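Local coordinates for protein putative isomerase YbhH (Escherichia coli, PDB 6OTV) that probably acts as an isomerase of the PrpF family, related in fold to diaminopimelate epimerase, although its substrate is not established, at residues Ala167-Gly172 against Cys191-Met196; Phe175-Gln180 against Gly235-Leu240; Ala195-Ile200 against Met246-Pro251; Lys250-Ser255 against Val265-Pro270. All coordinates share one frame; numbering follows the deposited sequence.

Contact 1: residues Ala167-Gly172 against Cys191-Met196; sequences AGTKTG and CIDMAM
The carboxylate of Asp193 meets the Ala167-Gly172 loop on one face and around its edges. Gly168 CA lies over the face, 3.6 Å from Asp193 CG. Thr169 OG1 reaches Asp193 OD1 at 2.9 Å on the syn side, 26° out of the carboxylate plane and displaced to the same side as Gly168 CA. The other oxygen has two donors. Lys170 N meets the syn lone pair of Asp193 OD2 at 3.1 Å. Thr171 N approaches Asp193 OD2 nearly along the C-O axis, at 2.7 Å. Asp193 CG stands anti to its backbone N (chi1 -171°), which places it toward the loop.

Asp193 ends strand 187-193, where the chain turns back toward strand 197-202 in a beta hairpin. One aspartate thus ties three successive loop residues to the hairpin end. Its main chain joins in: Gly168 N donates to Asp193 O at 2.9 Å, beside a single bridge between Ala167 and Met194. Gly168 has positive phi, a conformation well suited to glycine. Met194 bends at chi2 and chi3, and its SD lies 3.6 Å from Ala167 CA. Beyond the loop, Met194 also touches Ile283 and Ser287 of helix 279-290.

Contact 2: residues Phe175-Gln180 against Gly235-Leu240; sequences FPTDNQ and GKAMGL. With EDO (1,2-ethanediol), chain M.
A type I beta turn, Phe175 to Asp178, packs through Pro176 and Thr177 against the C-terminal end of helix 221-237. The contact is made by van der Waals packing. Pro176 and Met238 lie side by side and point the same way, with Pro176 CB 3.6 Å from Met238 CB. That same Pro176 CB also rests 3.3 Å from Met238 O. Thr177 comes in beside them with its methyl: CG2 is 3.6 Å from Met238 CG and 3.3 Å from Ala237 O. CG2 stands anti to the Thr177 carbonyl carbon, while OG1 (chi1 70°) sits between the backbone N and that carbon. The hydroxyl turns elsewhere: it hydrogen-bonds to Asp182 of strand 182-184 and receives a weak bond from Asn179 N.

The turn is closed by Asp178 N donating to Phe175 O. On the other side the helix is ending: Met238 is the first residue to leave helical angles, and Gly235 O accepts from both Met238 N and Leu240 N. Between them, Gly239 takes a positive phi that suits glycine. Past Pro176, the end of the Met238 side chain leads away to Cys191 of strand 187-193 and to Pro249.

The Phe175 side chain sets off away from the helix end. Gln180 CG covers one face of its ring, 3.8 Å above the plane and toward the rim. Phe175 N donates at 2.9 Å to O1 of a 1,2-ethanediol, probably from the crystallisation liquor, which also bonds to Val174 N.

Contact 3: residues Ala195-Ile200 against Met246-Pro251; sequences AMPVVI and MVIPKP
Strands 197-202 and 250-255 begin side by side as parallel neighbours, with Val198 paired to Lys250 and Val199 to Pro251. Their backbones form the tight part of the contact. Lys250 N donates to Pro197 O at 2.9 Å, in the carbonyl plane. Lys250 bonds to the same strand through its C=O: the oxygen takes a weak bond from Val199 N at 3.3 Å. Val198 CB also presses against that oxygen, at 3.2 Å. Val199 CG1 crosses obliquely over Pro251, 3.9 Å from its CB, on the face packed by helix 221-237. Val198 points to the other face, toward Ala284 of helix 279-290. Pro249, which follows a cis peptide bond, sets its CB 3.5 Å from Pro197 O.

Packing is looser where Met196, Lys250 and Ile248 meet; Met196 and Lys250 are partly exposed. Met196 SD lies 4.0 Å from both Lys250 CG and Ile248 CG2. An acetate, probably from the crystallisation liquor, sits beside the Met196 side chain. The Lys250 chain, bent at chi2 and chi4, folds back so that NZ donates to Val247 O at 2.8 Å, from above the carbonyl plane.

The N of Pro251 is turned away from strand 197-202, so the proline costs this pairing no bond. Val199 O bonds to Val252 N and also meets the CA-H of Pro251. The lysine ammonium is held by its own loop, consistent with a restrained side chain.

Contact 4: residues Lys250-Ser255 against Val265-Pro270; sequences KPVLIS and VRYFMP
Val252 sets its two methyls against two neighbours on the other strand, Val265 and Tyr267. CG1 of Val252 presses on Val265 CB at 3.8 Å, and its CG2 meets the Tyr267 ring obliquely at CD1, 3.6 Å away. Val265 CG1 in turn rests in the notch formed by Val252 CG1 and Ile254 CG2. Beyond Val252, the Lys250 methylenes cross the hydroxyl end of Tyr267 obliquely, with Lys250 CG 3.4 Å from Tyr267 OH.

Strands 250-255 and 263-267 form a beta hairpin, with axes at 163°. Leu253 and Arg266 are its hydrogen-bonded pair: Leu253 O takes Arg266 N at 2.7 Å, and Leu253 N returns a bond to Arg266 O. Val252 and Val265 reach Ile285 of helix 279-290 on their face.

The face with Leu253 is shaped by rings. Leu253 CD1 lies 3.7 Å from Phe268 CE2. Pro251 and Phe268 cross at about a right angle, with Pro251 CG 3.6 Å from Phe268 CB. Pro251 CD abuts Pro270 CB at 3.5 Å; the peptide bond before Pro270 is cis. Phe268 N also bonds to Pro251 O, at a C=O...N angle of 177°. Helix 221-237 covers these rings through Ile227 and Arg231.

Contacts 1, 3 and 4 follow one run of neighbouring strands: 187-193, 197-202, 250-255 and 263-267. Contact 3 lies between the other two, its centre 9 Å from each, while those of contacts 1 and 4 are 16 Å apart. It shares Ala195 and Met196 with contact 1, and Lys250 and Pro251 with contact 4. Contact 2 flanks this run. Its segments alternate in sequence with those of contact 1, and Met238 SD touches Cys191 CB. Contacts 2 and 4 are about 17 Å apart between centres and do not touch. Helix 279-290 packs on the strands, consistent with the barrel around a central helix known in diaminopimelate epimerase relatives.

Contact 1: residues Ala167-Gly172 against Cys191-Met196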
loop_
_atom_site.group_PDB
_atom_site.type_symbol
_atom_site.label_atom_id
_atom_site.label_comp_id
_atom_site.label_asym_id
_atom_site.label_seq_id
_atom_site.Cartn_x
_atom_site.Cartn_y
_atom_site.Cartn_z
ATOM N N ALA A 167 4.892 11.471 1.819
ATOM C CA ALA A 167 4.757 12.672 1.001
ATOM C C ALA A 167 3.352 13.255 1.108
ATOM O O ALA A 167 2.366 12.587 0.779
ATOM C CB ALA A 167 5.085 12.347 -0.455
ATOM N N GLY A 168 3.265 14.501 1.571
ATOM C CA GLY A 168 2.005 15.220 1.641
ATOM C C GLY A 168 0.991 14.622 2.595
ATOM O O GLY A 168 -0.180 14.467 2.241
ATOM N N THR A 169 1.425 14.293 3.815
ATOM C CA THR A 169 0.537 13.631 4.767
ATOM C C THR A 169 -0.656 14.501 5.144
ATOM O O THR A 169 -1.750 13.980 5.386
ATOM C CB THR A 169 1.315 13.236 6.024
ATOM O OG1 THR A 169 2.180 14.312 6.408
ATOM C CG2 THR A 169 2.139 11.984 5.771
ATOM N N LYS A 170 -0.470 15.820 5.206
ATOM C CA LYS A 170 -1.553 16.733 5.540
ATOM C C LYS A 170 -1.950 17.644 4.390
ATOM O O LYS A 170 -3.072 18.160 4.391
ATOM C CB LYS A 170 -1.166 17.595 6.753
ATOM C CG LYS A 170 -2.316 18.361 7.392
ATOM C CD LYS A 170 -3.173 17.468 8.275
ATOM C CE LYS A 170 -4.220 18.283 9.022
ATOM N NZ LYS A 170 -4.963 17.468 10.020
ATOM N N THR A 171 -1.073 17.840 3.409
ATOM C CA THR A 171 -1.329 18.730 2.284
ATOM C C THR A 171 -1.640 17.985 0.996
ATOM O O THR A 171 -2.596 18.329 0.294
ATOM C CB THR A 171 -0.121 19.651 2.053
ATOM O OG1 THR A 171 -0.018 20.592 3.129
ATOM C CG2 THR A 171 -0.264 20.394 0.733
ATOM N N GLY A 172 -0.855 16.963 0.666
ATOM C CA GLY A 172 -0.906 16.335 -0.635
ATOM C C GLY A 172 0.232 16.728 -1.550
ATOM O O GLY A 172 0.338 16.179 -2.654
ATOM N N CYS A 191 9.363 25.043 3.528
ATOM C CA CYS A 191 8.107 24.416 3.911
ATOM C C CYS A 191 7.997 23.075 3.199
ATOM O O CYS A 191 7.949 23.026 1.965
ATOM C CB CYS A 191 6.923 25.316 3.567
ATOM S SG CYS A 191 6.961 26.917 4.405
ATOM N N ILE A 192 7.970 21.992 3.972
ATOM C CA ILE A 192 7.941 20.647 3.419
ATOM C C ILE A 192 6.967 19.801 4.230
ATOM O O ILE A 192 6.820 19.975 5.445
ATOM C CB ILE A 192 9.354 20.017 3.386
ATOM C CG1 ILE A 192 9.345 18.687 2.630
ATOM C CG2 ILE A 192 9.895 19.833 4.792
ATOM C CD1 ILE A 192 10.725 18.092 2.437
ATOM N N ASP A 193 6.278 18.898 3.538
ATOM C CA ASP A 193 5.285 18.002 4.125
ATOM C C ASP A 193 5.736 16.572 3.836
ATOM O O ASP A 193 5.355 15.984 2.821
ATOM C CB ASP A 193 3.893 18.291 3.554
ATOM C CG ASP A 193 2.788 17.543 4.281
ATOM O OD1 ASP A 193 3.067 16.887 5.305
ATOM O OD2 ASP A 193 1.631 17.617 3.821
ATOM N N MET A 194 6.566 16.025 4.725
ATOM C CA MET A 194 7.060 14.649 4.630
ATOM C C MET A 194 6.859 13.998 5.994
ATOM O O MET A 194 7.603 14.290 6.936
ATOM C CB MET A 194 8.526 14.606 4.206
ATOM C CG MET A 194 8.743 14.506 2.704
ATOM S SD MET A 194 8.222 12.919 2.016
ATOM C CE MET A 194 9.346 11.796 2.838
ATOM N N ALA A 195 5.840 13.138 6.095
ATOM C CA ALA A 195 5.433 12.482 7.338
ATOM C C ALA A 195 4.912 13.482 8.367
ATOM O O ALA A 195 4.174 13.109 9.284
ATOM C CB ALA A 195 6.584 11.659 7.929
ATOM N N MET A 196 5.274 14.749 8.216
ATOM C CA MET A 196 4.852 15.815 9.112
ATOM C C MET A 196 5.058 17.151 8.412
ATOM O O MET A 196 6.123 17.382 7.826
ATOM C CB MET A 196 5.637 15.765 10.426
ATOM C CG MET A 196 5.342 16.910 11.389
ATOM S SD MET A 196 3.670 16.856 12.071
ATOM C CE MET A 196 3.736 15.326 12.999
#

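Contact 2: residues Phe175-Gln180 against Gly235-Leu240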
loop_
_atom_site.group_PDB
_atom_site.type_symbol
_atom_site.label_atom_id
_atom_site.label_comp_id
_atom_site.label_asym_id
_atom_site.label_seq_id
_atom_site.Cartn_x
_atom_site.Cartn_y
_atom_site.Cartn_z
ATOM N N PHE A 175 6.053 20.094 -1.239
ATOM C CA PHE A 175 6.231 21.521 -0.987
ATOM C C PHE A 175 4.892 22.212 -1.203
ATOM O O PHE A 175 4.560 22.597 -2.334
ATOM C CB PHE A 175 7.309 22.107 -1.902
ATOM C CG PHE A 175 8.647 21.443 -1.748
ATOM C CD1 PHE A 175 9.497 21.797 -0.710
ATOM C CD2 PHE A 175 9.051 20.453 -2.631
ATOM C CE1 PHE A 175 10.725 21.179 -0.558
ATOM C CE2 PHE A 175 10.281 19.831 -2.486
ATOM C CZ PHE A 175 11.120 20.196 -1.447
ATOM N N PRO A 176 4.083 22.382 -0.153
ATOM C CA PRO A 176 2.744 22.967 -0.343
ATOM C C PRO A 176 2.763 24.375 -0.908
ATOM O O PRO A 176 1.824 24.758 -1.616
ATOM C CB PRO A 176 2.151 22.940 1.073
ATOM C CG PRO A 176 2.927 21.890 1.798
ATOM C CD PRO A 176 4.313 21.954 1.237
ATOM N N THR A 177 3.798 25.161 -0.615
ATOM C CA THR A 177 3.912 26.507 -1.161
ATOM C C THR A 177 4.423 26.524 -2.596
ATOM O O THR A 177 4.594 27.610 -3.159
ATOM C CB THR A 177 4.843 27.357 -0.290
ATOM O OG1 THR A 177 6.190 26.890 -0.434
ATOM C CG2 THR A 177 4.437 27.269 1.172
ATOM N N ASP A 178 4.677 25.355 -3.187
ATOM C CA ASP A 178 5.239 25.221 -4.530
ATOM C C ASP A 178 6.618 25.863 -4.650
ATOM O O ASP A 178 7.076 26.157 -5.759
ATOM C CB ASP A 178 4.293 25.791 -5.595
ATOM C CG ASP A 178 2.927 25.134 -5.572
ATOM O OD1 ASP A 178 2.068 25.576 -4.782
ATOM O OD2 ASP A 178 2.716 24.173 -6.339
ATOM N N ASN A 179 7.290 26.083 -3.521
ATOM C CA ASN A 179 8.644 26.618 -3.493
ATOM C C ASN A 179 9.491 25.794 -2.536
ATOM O O ASN A 179 9.053 25.468 -1.429
ATOM C CB ASN A 179 8.666 28.087 -3.058
ATOM C CG ASN A 179 7.966 29.001 -4.043
ATOM O OD1 ASN A 179 8.036 28.798 -5.256
ATOM N ND2 ASN A 179 7.285 30.014 -3.525
ATOM N N GLN A 180 10.707 25.458 -2.972
ATOM C CA GLN A 180 11.637 24.773 -2.082
ATOM C C GLN A 180 12.107 25.687 -0.959
ATOM O O GLN A 180 12.405 25.211 0.143
ATOM C CB GLN A 180 12.834 24.241 -2.871
ATOM C CG GLN A 180 12.556 22.974 -3.669
ATOM C CD GLN A 180 11.618 23.208 -4.837
ATOM O OE1 GLN A 180 11.451 24.338 -5.300
ATOM N NE2 GLN A 180 10.994 22.138 -5.319
ATOM N N GLY A 235 2.070 28.403 7.858
ATOM C CA GLY A 235 0.871 27.585 7.782
ATOM C C GLY A 235 -0.135 28.113 6.777
ATOM O O GLY A 235 -0.706 27.348 5.996
ATOM N N LYS A 236 -0.362 29.429 6.779
ATOM C CA LYS A 236 -1.270 30.015 5.799
ATOM C C LYS A 236 -0.725 29.873 4.385
ATOM O O LYS A 236 -1.501 29.759 3.429
ATOM C CB LYS A 236 -1.525 31.487 6.127
ATOM N N ALA A 237 0.600 29.864 4.233
ATOM C CA ALA A 237 1.208 29.726 2.917
ATOM C C ALA A 237 1.197 28.292 2.406
ATOM O O ALA A 237 1.269 28.082 1.191
ATOM C CB ALA A 237 2.647 30.248 2.946
ATOM N N MET A 238 1.108 27.306 3.298
ATOM C CA MET A 238 1.119 25.901 2.916
ATOM C C MET A 238 -0.278 25.334 2.696
ATOM O O MET A 238 -0.460 24.113 2.778
ATOM C CB MET A 238 1.848 25.070 3.971
ATOM C CG MET A 238 3.355 25.217 3.955
ATOM S SD MET A 238 4.087 24.279 5.304
ATOM C CE MET A 238 3.042 24.833 6.635
ATOM N N GLY A 239 -1.264 26.184 2.422
ATOM C CA GLY A 239 -2.610 25.723 2.170
ATOM C C GLY A 239 -3.473 25.557 3.399
ATOM O O GLY A 239 -4.618 25.104 3.273
ATOM N N LEU A 240 -2.963 25.889 4.578
ATOM C CA LEU A 240 -3.756 25.874 5.795
ATOM C C LEU A 240 -4.175 27.311 6.116
ATOM O O LEU A 240 -4.074 28.207 5.268
ATOM C CB LEU A 240 -2.962 25.217 6.936
ATOM C CG LEU A 240 -1.884 24.157 6.664
ATOM C CD1 LEU A 240 -1.319 23.646 7.986
ATOM C CD2 LEU A 240 -2.386 22.993 5.815
HETATM C C1 EDO M . 5.711 18.828 -5.278
HETATM O O1 EDO M . 5.562 19.581 -4.068
HETATM C C2 EDO M . 5.720 17.336 -4.964
HETATM O O2 EDO M . 4.510 16.978 -4.283
#

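Contact 3: residues Ala195-Ile200 against Met246-Pro251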
loop_
_atom_site.group_PDB
_atom_site.type_symbol
_atom_site.label_atom_id
_atom_site.label_comp_id
_atom_site.label_asym_id
_atom_site.label_seq_id
_atom_site.Cartn_x
_atom_site.Cartn_y
_atom_site.Cartn_z
ATOM N N ALA A 195 5.840 13.138 6.095
ATOM C CA ALA A 195 5.433 12.482 7.338
ATOM C C ALA A 195 4.912 13.482 8.367
ATOM O O ALA A 195 4.174 13.109 9.284
ATOM C CB ALA A 195 6.584 11.659 7.929
ATOM N N MET A 196 5.274 14.749 8.216
ATOM C CA MET A 196 4.852 15.815 9.112
ATOM C C MET A 196 5.058 17.151 8.412
ATOM O O MET A 196 6.123 17.382 7.826
ATOM C CB MET A 196 5.637 15.765 10.426
ATOM C CG MET A 196 5.342 16.910 11.389
ATOM S SD MET A 196 3.670 16.856 12.071
ATOM C CE MET A 196 3.736 15.326 12.999
ATOM N N PRO A 197 4.065 18.039 8.417
ATOM C CA PRO A 197 4.289 19.402 7.910
ATOM C C PRO A 197 5.207 20.162 8.857
ATOM O O PRO A 197 4.893 20.332 10.036
ATOM C CB PRO A 197 2.880 20.010 7.880
ATOM C CG PRO A 197 1.944 18.845 7.966
ATOM C CD PRO A 197 2.655 17.806 8.768
ATOM N N VAL A 198 6.354 20.600 8.342
ATOM C CA VAL A 198 7.317 21.351 9.137
ATOM C C VAL A 198 7.776 22.566 8.347
ATOM O O VAL A 198 7.724 22.591 7.113
ATOM C CB VAL A 198 8.540 20.498 9.555
ATOM C CG1 VAL A 198 8.108 19.260 10.333
ATOM C CG2 VAL A 198 9.379 20.122 8.342
ATOM N N VAL A 199 8.225 23.583 9.076
ATOM C CA VAL A 199 8.884 24.744 8.493
ATOM C C VAL A 199 10.308 24.768 9.033
ATOM O O VAL A 199 10.522 24.867 10.248
ATOM C CB VAL A 199 8.132 26.052 8.795
ATOM C CG1 VAL A 199 7.662 26.091 10.243
ATOM C CG2 VAL A 199 9.001 27.256 8.472
ATOM N N ILE A 200 11.275 24.649 8.132
ATOM C CA ILE A 200 12.675 24.501 8.503
ATOM C C ILE A 200 13.320 25.879 8.517
ATOM O O ILE A 200 13.354 26.568 7.492
ATOM C CB ILE A 200 13.396 23.551 7.536
ATOM C CG1 ILE A 200 12.775 22.157 7.637
ATOM C CG2 ILE A 200 14.888 23.516 7.821
ATOM C CD1 ILE A 200 13.205 21.217 6.555
ATOM N N MET A 246 -3.716 25.103 15.985
ATOM C CA MET A 246 -3.272 23.813 15.486
ATOM C C MET A 246 -1.845 23.539 15.942
ATOM O O MET A 246 -1.085 24.449 16.280
ATOM C CB MET A 246 -3.352 23.763 13.959
ATOM C CG MET A 246 -4.773 23.761 13.414
ATOM S SD MET A 246 -4.967 24.627 11.839
ATOM C CE MET A 246 -4.412 23.388 10.668
ATOM N N VAL A 247 -1.488 22.254 15.953
ATOM C CA VAL A 247 -0.147 21.822 16.325
ATOM C C VAL A 247 0.753 21.654 15.107
ATOM O O VAL A 247 1.870 21.145 15.235
ATOM C CB VAL A 247 -0.189 20.529 17.157
ATOM C CG1 VAL A 247 -0.917 20.767 18.475
ATOM C CG2 VAL A 247 -0.857 19.399 16.385
ATOM N N ILE A 248 0.288 22.053 13.928
ATOM C CA ILE A 248 1.104 22.007 12.718
ATOM C C ILE A 248 1.077 23.384 12.058
ATOM O O ILE A 248 0.119 24.145 12.261
ATOM C CB ILE A 248 0.612 20.911 11.755
ATOM C CG1 ILE A 248 -0.830 21.207 11.336
ATOM C CG2 ILE A 248 0.714 19.536 12.394
ATOM C CD1 ILE A 248 -1.348 20.348 10.227
ATOM N N PRO A 249 2.112 23.765 11.278
ATOM C CA PRO A 249 3.334 22.980 11.056
ATOM C C PRO A 249 4.264 23.036 12.257
ATOM O O PRO A 249 4.218 24.003 13.011
ATOM C CB PRO A 249 3.970 23.661 9.847
ATOM C CG PRO A 249 3.582 25.089 10.017
ATOM C CD PRO A 249 2.151 25.032 10.523
ATOM N N LYS A 250 5.076 22.004 12.441
ATOM C CA LYS A 250 6.047 22.000 13.524
ATOM C C LYS A 250 7.292 22.760 13.082
ATOM O O LYS A 250 7.965 22.325 12.141
ATOM C CB LYS A 250 6.417 20.575 13.905
ATOM C CG LYS A 250 5.254 19.723 14.372
ATOM C CD LYS A 250 5.239 19.555 15.887
ATOM C CE LYS A 250 4.286 18.432 16.312
ATOM N NZ LYS A 250 2.911 18.621 15.763
ATOM N N PRO A 251 7.622 23.891 13.705
ATOM C CA PRO A 251 8.847 24.606 13.324
ATOM C C PRO A 251 10.084 23.884 13.835
ATOM O O PRO A 251 10.091 23.324 14.935
ATOM C CB PRO A 251 8.680 25.981 13.982
ATOM C CG PRO A 251 7.755 25.742 15.123
ATOM C CD PRO A 251 6.831 24.636 14.700
#

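Contact 4: residues Lys250-Ser255 against Val265-Pro270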
loop_
_atom_site.group_PDB
_atom_site.type_symbol
_atom_site.label_atom_id
_atom_site.label_comp_id
_atom_site.label_asym_id
_atom_site.label_seq_id
_atom_site.Cartn_x
_atom_site.Cartn_y
_atom_site.Cartn_z
ATOM N N LYS A 250 5.076 22.004 12.441
ATOM C CA LYS A 250 6.047 22.000 13.524
ATOM C C LYS A 250 7.292 22.760 13.082
ATOM O O LYS A 250 7.965 22.325 12.141
ATOM C CB LYS A 250 6.417 20.575 13.905
ATOM C CG LYS A 250 5.254 19.723 14.372
ATOM C CD LYS A 250 5.239 19.555 15.887
ATOM C CE LYS A 250 4.286 18.432 16.312
ATOM N NZ LYS A 250 2.911 18.621 15.763
ATOM N N PRO A 251 7.622 23.891 13.705
ATOM C CA PRO A 251 8.847 24.606 13.324
ATOM C C PRO A 251 10.084 23.884 13.835
ATOM O O PRO A 251 10.091 23.324 14.935
ATOM C CB PRO A 251 8.680 25.981 13.982
ATOM C CG PRO A 251 7.755 25.742 15.123
ATOM C CD PRO A 251 6.831 24.636 14.700
ATOM N N VAL A 252 11.129 23.879 13.009
ATOM C CA VAL A 252 12.376 23.185 13.312
ATOM C C VAL A 252 13.532 24.150 13.099
ATOM O O VAL A 252 13.748 24.625 11.977
ATOM C CB VAL A 252 12.573 21.932 12.444
ATOM C CG1 VAL A 252 13.900 21.284 12.787
ATOM C CG2 VAL A 252 11.418 20.957 12.633
ATOM N N LEU A 253 14.276 24.431 14.165
ATOM C CA LEU A 253 15.521 25.176 14.043
ATOM C C LEU A 253 16.646 24.219 13.670
ATOM O O LEU A 253 16.821 23.179 14.311
ATOM C CB LEU A 253 15.846 25.898 15.349
ATOM C CG LEU A 253 14.836 26.938 15.834
ATOM C CD1 LEU A 253 15.381 27.668 17.050
ATOM C CD2 LEU A 253 14.510 27.919 14.719
ATOM N N ILE A 254 17.402 24.558 12.628
ATOM C CA ILE A 254 18.472 23.690 12.155
ATOM C C ILE A 254 19.807 24.419 12.237
ATOM O O ILE A 254 19.886 25.649 12.163
ATOM C CB ILE A 254 18.226 23.175 10.720
ATOM C CG1 ILE A 254 18.254 24.325 9.712
ATOM C CG2 ILE A 254 16.910 22.414 10.646
ATOM C CD1 ILE A 254 18.424 23.865 8.279
ATOM N N SER A 255 20.860 23.628 12.399
ATOM C CA SER A 255 22.235 24.098 12.449
ATOM C C SER A 255 23.134 22.921 12.104
ATOM O O SER A 255 22.687 21.769 12.152
ATOM C CB SER A 255 22.581 24.670 13.836
ATOM O OG SER A 255 22.520 23.671 14.839
ATOM N N VAL A 265 19.192 19.686 15.040
ATOM C CA VAL A 265 17.855 20.259 14.980
ATOM C C VAL A 265 17.352 20.574 16.383
ATOM O O VAL A 265 17.783 19.987 17.379
ATOM C CB VAL A 265 16.848 19.335 14.250
ATOM C CG1 VAL A 265 17.340 18.983 12.848
ATOM C CG2 VAL A 265 16.575 18.080 15.066
ATOM N N ARG A 266 16.428 21.532 16.442
ATOM C CA ARG A 266 15.639 21.826 17.634
ATOM C C ARG A 266 14.176 21.790 17.215
ATOM O O ARG A 266 13.728 22.647 16.447
ATOM C CB ARG A 266 16.014 23.181 18.238
ATOM C CG ARG A 266 17.386 23.203 18.898
ATOM C CD ARG A 266 17.451 22.205 20.046
ATOM N NE ARG A 266 18.757 22.185 20.702
ATOM C CZ ARG A 266 19.753 21.363 20.376
ATOM N NH1 ARG A 266 19.607 20.486 19.391
ATOM N NH2 ARG A 266 20.902 21.418 21.038
ATOM N N TYR A 267 13.442 20.800 17.715
ATOM C CA TYR A 267 12.105 20.469 17.233
ATOM C C TYR A 267 11.059 21.104 18.143
ATOM O O TYR A 267 10.980 20.772 19.330
ATOM C CB TYR A 267 11.937 18.949 17.182
ATOM C CG TYR A 267 10.686 18.442 16.496
ATOM C CD1 TYR A 267 10.560 18.490 15.114
ATOM C CD2 TYR A 267 9.650 17.877 17.230
ATOM C CE1 TYR A 267 9.423 18.012 14.482
ATOM C CE2 TYR A 267 8.509 17.396 16.607
ATOM C CZ TYR A 267 8.401 17.466 15.232
ATOM O OH TYR A 267 7.269 16.989 14.607
ATOM N N PHE A 268 10.255 22.007 17.590
ATOM C CA PHE A 268 9.228 22.697 18.359
ATOM C C PHE A 268 7.859 22.073 18.105
ATOM O O PHE A 268 7.523 21.726 16.969
ATOM C CB PHE A 268 9.220 24.190 18.030
ATOM C CG PHE A 268 10.367 24.941 18.648
ATOM C CD1 PHE A 268 10.227 25.542 19.889
ATOM C CD2 PHE A 268 11.592 25.023 18.004
ATOM C CE1 PHE A 268 11.284 26.227 20.468
ATOM C CE2 PHE A 268 12.652 25.705 18.579
ATOM C CZ PHE A 268 12.497 26.307 19.811
ATOM N N MET A 269 7.062 21.947 19.175
ATOM C CA MET A 269 5.890 21.075 19.147
ATOM C C MET A 269 4.527 21.753 19.284
ATOM O O MET A 269 3.638 21.176 19.924
ATOM C CB MET A 269 6.008 20.038 20.267
ATOM C CG MET A 269 7.360 19.358 20.373
ATOM S SD MET A 269 7.507 18.388 21.890
ATOM C CE MET A 269 7.445 19.674 23.132
ATOM N N PRO A 270 4.282 22.943 18.705
ATOM C CA PRO A 270 5.078 23.934 17.975
ATOM C C PRO A 270 5.594 25.052 18.872
ATOM O O PRO A 270 6.378 25.888 18.425
ATOM C CB PRO A 270 4.086 24.486 16.940
ATOM C CG PRO A 270 2.769 23.785 17.199
ATOM C CD PRO A 270 2.853 23.255 18.583
#